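Local structure of glycerophosphodiester phosphodiesterase (Cytophaga hutchinsonii ATCC 33406, 3CH0) at residues Val45-Asp49 and Leu83-Tyr88; Asp57-His62 and Glu78-Tyr84. The protein belongs to the glycerophosphodiester phosphodiesterase family, whose members are built on a TIM-barrel fold. All blocks are in the same frame, centred on the assembly; numbering follows the deposited sequence.

Interaction 1: Val45-Asp49 and Leu83-Tyr88; sequences VISKD and LYAMNY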
loop_
_atom_site.group_PDB
_atom_site.type_symbol
_atom_site.label_atom_id
_atom_site.label_comp_id
_atom_site.label_asym_id
_atom_site.label_seq_id
_atom_site.Cartn_x
_atom_site.Cartn_y
_atom_site.Cartn_z
ATOM N N VAL A 45 5.022 8.292 1.538
ATOM C CA VAL A 45 6.204 8.914 2.160
ATOM C C VAL A 45 6.073 10.431 2.008
ATOM O O VAL A 45 5.089 10.912 1.437
ATOM C CB VAL A 45 7.511 8.353 1.656
ATOM C CG1 VAL A 45 7.519 6.796 1.699
ATOM C CG2 VAL A 45 7.785 8.909 0.214
ATOM N N ILE A 46 7.010 11.162 2.627
ATOM C CA ILE A 46 7.010 12.644 2.655
ATOM C C ILE A 46 8.295 13.209 2.034
ATOM O O ILE A 46 9.362 12.700 2.292
ATOM C CB ILE A 46 6.906 13.149 4.094
ATOM C CG1 ILE A 46 5.725 12.458 4.842
ATOM C CG2 ILE A 46 6.690 14.693 4.132
ATOM C CD1 ILE A 46 4.338 12.653 4.265
ATOM N N SER A 47 8.121 14.199 1.153
ATOM C CA SER A 47 9.247 14.910 0.571
ATOM C C SER A 47 9.779 15.934 1.585
ATOM O O SER A 47 9.121 16.241 2.580
ATOM C CB SER A 47 8.821 15.671 -0.691
ATOM O OG SER A 47 7.862 16.687 -0.387
ATOM N N LYS A 48 10.967 16.458 1.278
ATOM C CA LYS A 48 11.561 17.583 2.072
ATOM C C LYS A 48 10.604 18.716 2.309
ATOM O O LYS A 48 10.562 19.269 3.416
ATOM C CB LYS A 48 12.807 18.078 1.398
ATOM C CG LYS A 48 13.558 19.152 2.198
ATOM C CD LYS A 48 14.934 19.350 1.592
ATOM C CE LYS A 48 15.628 20.562 2.217
ATOM N NZ LYS A 48 16.746 21.009 1.316
ATOM N N ASP A 49 9.811 19.068 1.287
ATOM C CA ASP A 49 8.843 20.122 1.365
ATOM C C ASP A 49 7.451 19.672 1.804
ATOM O O ASP A 49 6.432 20.318 1.530
ATOM C CB ASP A 49 8.830 20.994 0.062
ATOM C CG ASP A 49 8.585 20.208 -1.224
ATOM O OD1 ASP A 49 8.850 18.980 -1.299
ATOM O OD2 ASP A 49 8.190 20.891 -2.230
ATOM N N LEU A 83 14.148 10.614 -0.485
ATOM C CA LEU A 83 13.045 11.497 -0.805
ATOM C C LEU A 83 12.764 12.587 0.219
ATOM O O LEU A 83 12.349 13.681 -0.093
ATOM C CB LEU A 83 11.739 10.713 -1.097
ATOM C CG LEU A 83 11.547 10.084 -2.482
ATOM C CD1 LEU A 83 12.473 8.915 -2.709
ATOM C CD2 LEU A 83 10.066 9.743 -2.649
ATOM N N TYR A 84 12.972 12.256 1.489
ATOM C CA TYR A 84 12.784 13.252 2.551
ATOM C C TYR A 84 13.812 14.417 2.531
ATOM O O TYR A 84 13.592 15.422 3.206
ATOM C CB TYR A 84 12.787 12.566 3.918
ATOM C CG TYR A 84 12.210 13.363 5.044
ATOM C CD1 TYR A 84 11.054 14.084 4.889
ATOM C CD2 TYR A 84 12.834 13.385 6.295
ATOM C CE1 TYR A 84 10.512 14.834 5.948
ATOM C CE2 TYR A 84 12.324 14.108 7.339
ATOM C CZ TYR A 84 11.178 14.826 7.171
ATOM O OH TYR A 84 10.618 15.590 8.154
ATOM N N ALA A 85 14.927 14.197 1.797
ATOM C CA ALA A 85 15.977 15.221 1.586
ATOM C C ALA A 85 15.782 15.925 0.246
ATOM O O ALA A 85 16.630 16.731 -0.157
ATOM C CB ALA A 85 17.328 14.604 1.648
HETATM N N MSE A 86 14.744 15.558 -0.501
HETATM C CA MSE A 86 14.454 16.150 -1.812
HETATM C C MSE A 86 13.127 16.871 -1.899
HETATM O O MSE A 86 12.094 16.396 -1.416
HETATM C CB MSE A 86 14.481 15.017 -2.858
HETATM C CG MSE A 86 15.783 14.263 -2.902
HETATM SE SE MSE A 86 15.674 12.637 -3.995
HETATM C CE MSE A 86 15.309 13.500 -5.631
ATOM N N ASN A 87 13.093 18.052 -2.537
ATOM C CA ASN A 87 11.823 18.677 -2.822
ATOM C C ASN A 87 11.065 17.891 -3.892
ATOM O O ASN A 87 11.683 17.233 -4.731
ATOM C CB ASN A 87 11.998 20.130 -3.287
ATOM C CG ASN A 87 12.554 21.000 -2.193
ATOM O OD1 ASN A 87 12.090 20.918 -1.079
ATOM N ND2 ASN A 87 13.567 21.836 -2.513
ATOM N N TYR A 88 9.747 17.968 -3.844
ATOM C CA TYR A 88 8.978 17.193 -4.803
ATOM C C TYR A 88 9.342 17.583 -6.261
ATOM O O TYR A 88 9.333 16.725 -7.148
ATOM C CB TYR A 88 7.491 17.264 -4.565
ATOM C CG TYR A 88 6.766 16.352 -5.515
ATOM C CD1 TYR A 88 6.941 14.969 -5.440
ATOM C CD2 TYR A 88 5.969 16.857 -6.542
ATOM C CE1 TYR A 88 6.365 14.115 -6.359
ATOM C CE2 TYR A 88 5.373 16.006 -7.481
ATOM C CZ TYR A 88 5.549 14.630 -7.367
ATOM O OH TYR A 88 4.948 13.842 -8.311
HETATM O O HOH W 1 18.375 18.371 1.310
#
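Asp-49 OD1 is gripped by two donors, one from each segment. The amide N of Tyr-88 reaches OD1 at 2.9 Å on the syn side of the carboxylate, while the hydroxyl OG of Ser-47 donates to the same OD1 over 2.7 Å from the opposite face of the carboxylate plane. With CG of Asp-49 set between its own backbone N and carbonyl carbon (chi1 56°), the carboxylate is brought up against the amide that opens helix 88-91. Two bonds from opposite faces would fix the rotation of the group, and the nearby helix start may favour its negative charge. The amide of Asn-87 crosses the carboxylate at a slant, the two planes 65° apart, with OD1 of Asn-87 3.5 Å from CB of Asp-49. Ser-47 OG also accepts from the backbone N of Arg-51 and so braces the turn between antiparallel strands 39-46 and 52-54 of the barrel sheet; the Tyr-88 to Asp-49 bond joins that turn to the start of the helix. The backbone carries a further link: Lys-48 N donates to Met-86 O at 2.9 Å, from above the carbonyl plane, and only weakly to Leu-83 O. Beyond CG the Lys-48 chain runs extended past the carbonyl O of Ala-85, its CD 3.6 Å from that atom, and a water joins its NZ to the same oxygen. The ring of Tyr-84 presents an edge to the strand end, CD1 lying 3.4 Å from Ile-46 O. On the buried side, the methyl CG2 of Val-45 meets CD2 of Leu-83 at 3.8 Å, the two side chains lying roughly perpendicular.

Interaction 2: Asp57-His62 and Glu78-Tyr84; sequences DTFFHH and EKNFNLY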
loop_
_atom_site.group_PDB
_atom_site.type_symbol
_atom_site.label_atom_id
_atom_site.label_comp_id
_atom_site.label_asym_id
_atom_site.label_seq_id
_atom_site.Cartn_x
_atom_site.Cartn_y
_atom_site.Cartn_z
ATOM N N ASP A 57 9.212 3.161 -0.806
ATOM C CA ASP A 57 10.402 3.466 0.021
ATOM C C ASP A 57 10.582 4.952 0.123
ATOM O O ASP A 57 10.130 5.739 -0.723
ATOM C CB ASP A 57 11.630 2.773 -0.542
ATOM C CG ASP A 57 11.560 1.273 -0.338
ATOM O OD1 ASP A 57 11.825 0.763 0.812
ATOM O OD2 ASP A 57 11.142 0.589 -1.297
ATOM N N THR A 58 11.281 5.362 1.177
ATOM C CA THR A 58 11.687 6.729 1.384
ATOM C C THR A 58 12.907 7.115 0.543
ATOM O O THR A 58 13.412 8.199 0.755
ATOM C CB THR A 58 11.972 7.019 2.855
ATOM O OG1 THR A 58 13.008 6.137 3.283
ATOM C CG2 THR A 58 10.711 6.739 3.688
ATOM N N PHE A 59 13.398 6.210 -0.290
ATOM C CA PHE A 59 14.537 6.453 -1.176
ATOM C C PHE A 59 14.133 5.900 -2.557
ATOM O O PHE A 59 13.181 5.103 -2.699
ATOM C CB PHE A 59 15.825 5.768 -0.683
ATOM C CG PHE A 59 15.673 4.303 -0.440
ATOM C CD1 PHE A 59 15.224 3.815 0.787
ATOM C CD2 PHE A 59 15.908 3.383 -1.429
ATOM C CE1 PHE A 59 15.057 2.481 0.969
ATOM C CE2 PHE A 59 15.742 2.092 -1.246
ATOM C CZ PHE A 59 15.302 1.603 -0.014
ATOM N N PHE A 60 14.926 6.251 -3.570
ATOM C CA PHE A 60 14.718 5.655 -4.914
ATOM C C PHE A 60 15.336 4.290 -5.005
ATOM O O PHE A 60 16.535 4.141 -4.891
ATOM C CB PHE A 60 15.301 6.539 -6.024
ATOM C CG PHE A 60 14.436 7.700 -6.353
ATOM C CD1 PHE A 60 13.414 7.590 -7.324
ATOM C CD2 PHE A 60 14.555 8.903 -5.643
ATOM C CE1 PHE A 60 12.585 8.670 -7.607
ATOM C CE2 PHE A 60 13.744 9.959 -5.913
ATOM C CZ PHE A 60 12.728 9.856 -6.916
ATOM N N HIS A 61 14.501 3.273 -5.189
ATOM C CA HIS A 61 14.927 1.901 -5.092
ATOM C C HIS A 61 15.602 1.452 -6.366
ATOM O O HIS A 61 15.115 1.726 -7.498
ATOM C CB HIS A 61 13.707 0.993 -4.777
ATOM C CG HIS A 61 14.073 -0.330 -4.197
ATOM N ND1 HIS A 61 14.598 -1.360 -4.945
ATOM C CD2 HIS A 61 13.922 -0.817 -2.937
ATOM C CE1 HIS A 61 14.784 -2.411 -4.168
ATOM N NE2 HIS A 61 14.415 -2.099 -2.936
ATOM N N HIS A 62 16.657 0.659 -6.218
ATOM C CA HIS A 62 17.367 0.168 -7.421
ATOM C C HIS A 62 16.529 -0.757 -8.338
ATOM O O HIS A 62 16.840 -0.899 -9.545
ATOM C CB HIS A 62 18.665 -0.557 -7.014
ATOM C CG HIS A 62 18.468 -1.951 -6.541
ATOM N ND1 HIS A 62 18.079 -2.253 -5.251
ATOM C CD2 HIS A 62 18.638 -3.135 -7.166
ATOM C CE1 HIS A 62 17.990 -3.560 -5.113
ATOM N NE2 HIS A 62 18.345 -4.121 -6.253
ATOM N N GLU A 78 21.447 3.240 -3.390
ATOM C CA GLU A 78 19.994 3.628 -3.463
ATOM C C GLU A 78 19.560 4.468 -2.268
ATOM O O GLU A 78 18.792 5.403 -2.389
ATOM C CB GLU A 78 19.096 2.413 -3.618
ATOM C CG GLU A 78 19.200 1.376 -2.467
ATOM C CD GLU A 78 18.497 0.081 -2.759
ATOM O OE1 GLU A 78 17.787 -0.028 -3.783
ATOM O OE2 GLU A 78 18.616 -0.875 -1.950
ATOM N N LYS A 79 20.047 4.095 -1.078
ATOM C CA LYS A 79 19.668 4.852 0.119
ATOM C C LYS A 79 20.210 6.264 0.157
ATOM O O LYS A 79 19.728 7.098 0.924
ATOM C CB LYS A 79 20.012 4.056 1.412
ATOM C CG LYS A 79 19.221 2.735 1.455
ATOM C CD LYS A 79 19.261 2.080 2.814
ATOM C CE LYS A 79 18.482 0.786 2.795
ATOM N NZ LYS A 79 18.345 0.214 4.167
ATOM N N ASN A 80 21.194 6.580 -0.700
ATOM C CA ASN A 80 21.619 7.975 -0.867
ATOM C C ASN A 80 20.546 8.914 -1.410
ATOM O O ASN A 80 20.625 10.132 -1.224
ATOM C CB ASN A 80 22.820 8.091 -1.835
ATOM C CG ASN A 80 24.016 7.293 -1.408
ATOM O OD1 ASN A 80 24.062 6.709 -0.322
ATOM N ND2 ASN A 80 25.012 7.263 -2.278
ATOM N N PHE A 81 19.587 8.363 -2.166
ATOM C CA PHE A 81 18.593 9.150 -2.915
ATOM C C PHE A 81 17.332 9.211 -2.068
ATOM O O PHE A 81 16.303 8.601 -2.361
ATOM C CB PHE A 81 18.337 8.532 -4.292
ATOM C CG PHE A 81 19.601 8.277 -5.057
ATOM C CD1 PHE A 81 20.480 9.323 -5.308
ATOM C CD2 PHE A 81 19.941 7.015 -5.467
ATOM C CE1 PHE A 81 21.683 9.100 -5.987
ATOM C CE2 PHE A 81 21.173 6.792 -6.152
ATOM C CZ PHE A 81 22.015 7.859 -6.397
ATOM N N ASN A 82 17.457 10.005 -1.020
ATOM C CA ASN A 82 16.434 10.067 0.052
ATOM C C ASN A 82 15.373 11.085 -0.257
ATOM O O ASN A 82 15.631 12.289 -0.334
ATOM C CB ASN A 82 17.155 10.495 1.330
ATOM C CG ASN A 82 16.234 10.599 2.551
ATOM O OD1 ASN A 82 15.048 10.248 2.496
ATOM N ND2 ASN A 82 16.811 11.015 3.685
ATOM N N LEU A 83 14.148 10.614 -0.485
ATOM C CA LEU A 83 13.045 11.497 -0.805
ATOM C C LEU A 83 12.764 12.587 0.219
ATOM O O LEU A 83 12.349 13.681 -0.093
ATOM C CB LEU A 83 11.739 10.713 -1.097
ATOM C CG LEU A 83 11.547 10.084 -2.482
ATOM C CD1 LEU A 83 12.473 8.915 -2.709
ATOM C CD2 LEU A 83 10.066 9.743 -2.649
ATOM N N TYR A 84 12.972 12.256 1.489
ATOM C CA TYR A 84 12.784 13.252 2.551
ATOM C C TYR A 84 13.812 14.417 2.531
ATOM O O TYR A 84 13.592 15.422 3.206
ATOM C CB TYR A 84 12.787 12.566 3.918
ATOM C CG TYR A 84 12.210 13.363 5.044
ATOM C CD1 TYR A 84 11.054 14.084 4.889
ATOM C CD2 TYR A 84 12.834 13.385 6.295
ATOM C CE1 TYR A 84 10.512 14.834 5.948
ATOM C CE2 TYR A 84 12.324 14.108 7.339
ATOM C CZ TYR A 84 11.178 14.826 7.171
ATOM O OH TYR A 84 10.618 15.590 8.154
HETATM O O HOH W 2 15.283 7.507 2.973
#
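Glu-78 OE1 takes two hydrogen bonds from one residue, His-62. The backbone N of His-62 meets OE1 at 2.8 Å, nearly in line with the C-O bond and almost straight at 171°; the ring atom ND1 donates to the same OE1 at 2.7 Å. That oxygen lies in the imidazole plane, whereas the ring nitrogen stands well above the carboxylate plane. A chi1 of 80° folds the His-62 ring back beside its own amide, which is why both donors can converge on one oxygen. OE1 also sits over the centre of the His-61 ring, 3.6 Å above its plane; the ND1 of that ring is bonded to the amide of Glu-63.

Next to the carboxylate, the Phe-59 ring is sandwiched: CG of Lys-79 makes a CH-pi contact over its centre, 4.1 Å from the centroid, and CB of Asp-57 covers the other face toward the rim. The edge atom CE2 of Phe-59 approaches CG and CD of Glu-78. Deeper in, CD1 of Leu-83 packs 3.6 Å from CD2 of Phe-60, whose CB meets that of Phe-81.

Backbone bonds set these groups in place. Phe-60 N donates to Phe-81 O at 3.0 Å and Leu-83 N to Thr-58 O at 2.8 Å, forming a single beta bridge between Phe-59 and Asn-82. Phe-81 centres an inverse gamma turn, and Asn-82 OD1 accepts from Tyr-84 N in an Asx turn, while its ND2 is held by Ile-146 O. The whole is a pairing of two irregular segments in the long connection between strand 52-54 and helix 88-91, which is consistent with the insertion of this family's TIM barrel and includes a His-carboxylate hydrogen bond.

In the fold
The centres of the two interactions lie about 10 Å apart, on the same side of the chain's centre. Interaction 2 is nested along the chain within the loop closed by interaction 1: Val-45-Asp-49 comes first, Asp-57-His-62 follows strand 52-54, and Glu-78-Tyr-84 runs on into Leu-83-Tyr-88, sharing Leu-83 and Tyr-84. They also touch directly, through Val-45 CG1 against Thr-58 CG2 at 3.8 Å and the selenium of Met-86 against Phe-60 CE2 at 3.8 Å. Ile-91 of helix 88-91 contacts side chains of both. Interaction 2 closes the excursion that carries strands 67-68 and 71-72 upon itself, and interaction 1 joins its far end to the end of barrel strand 39-46.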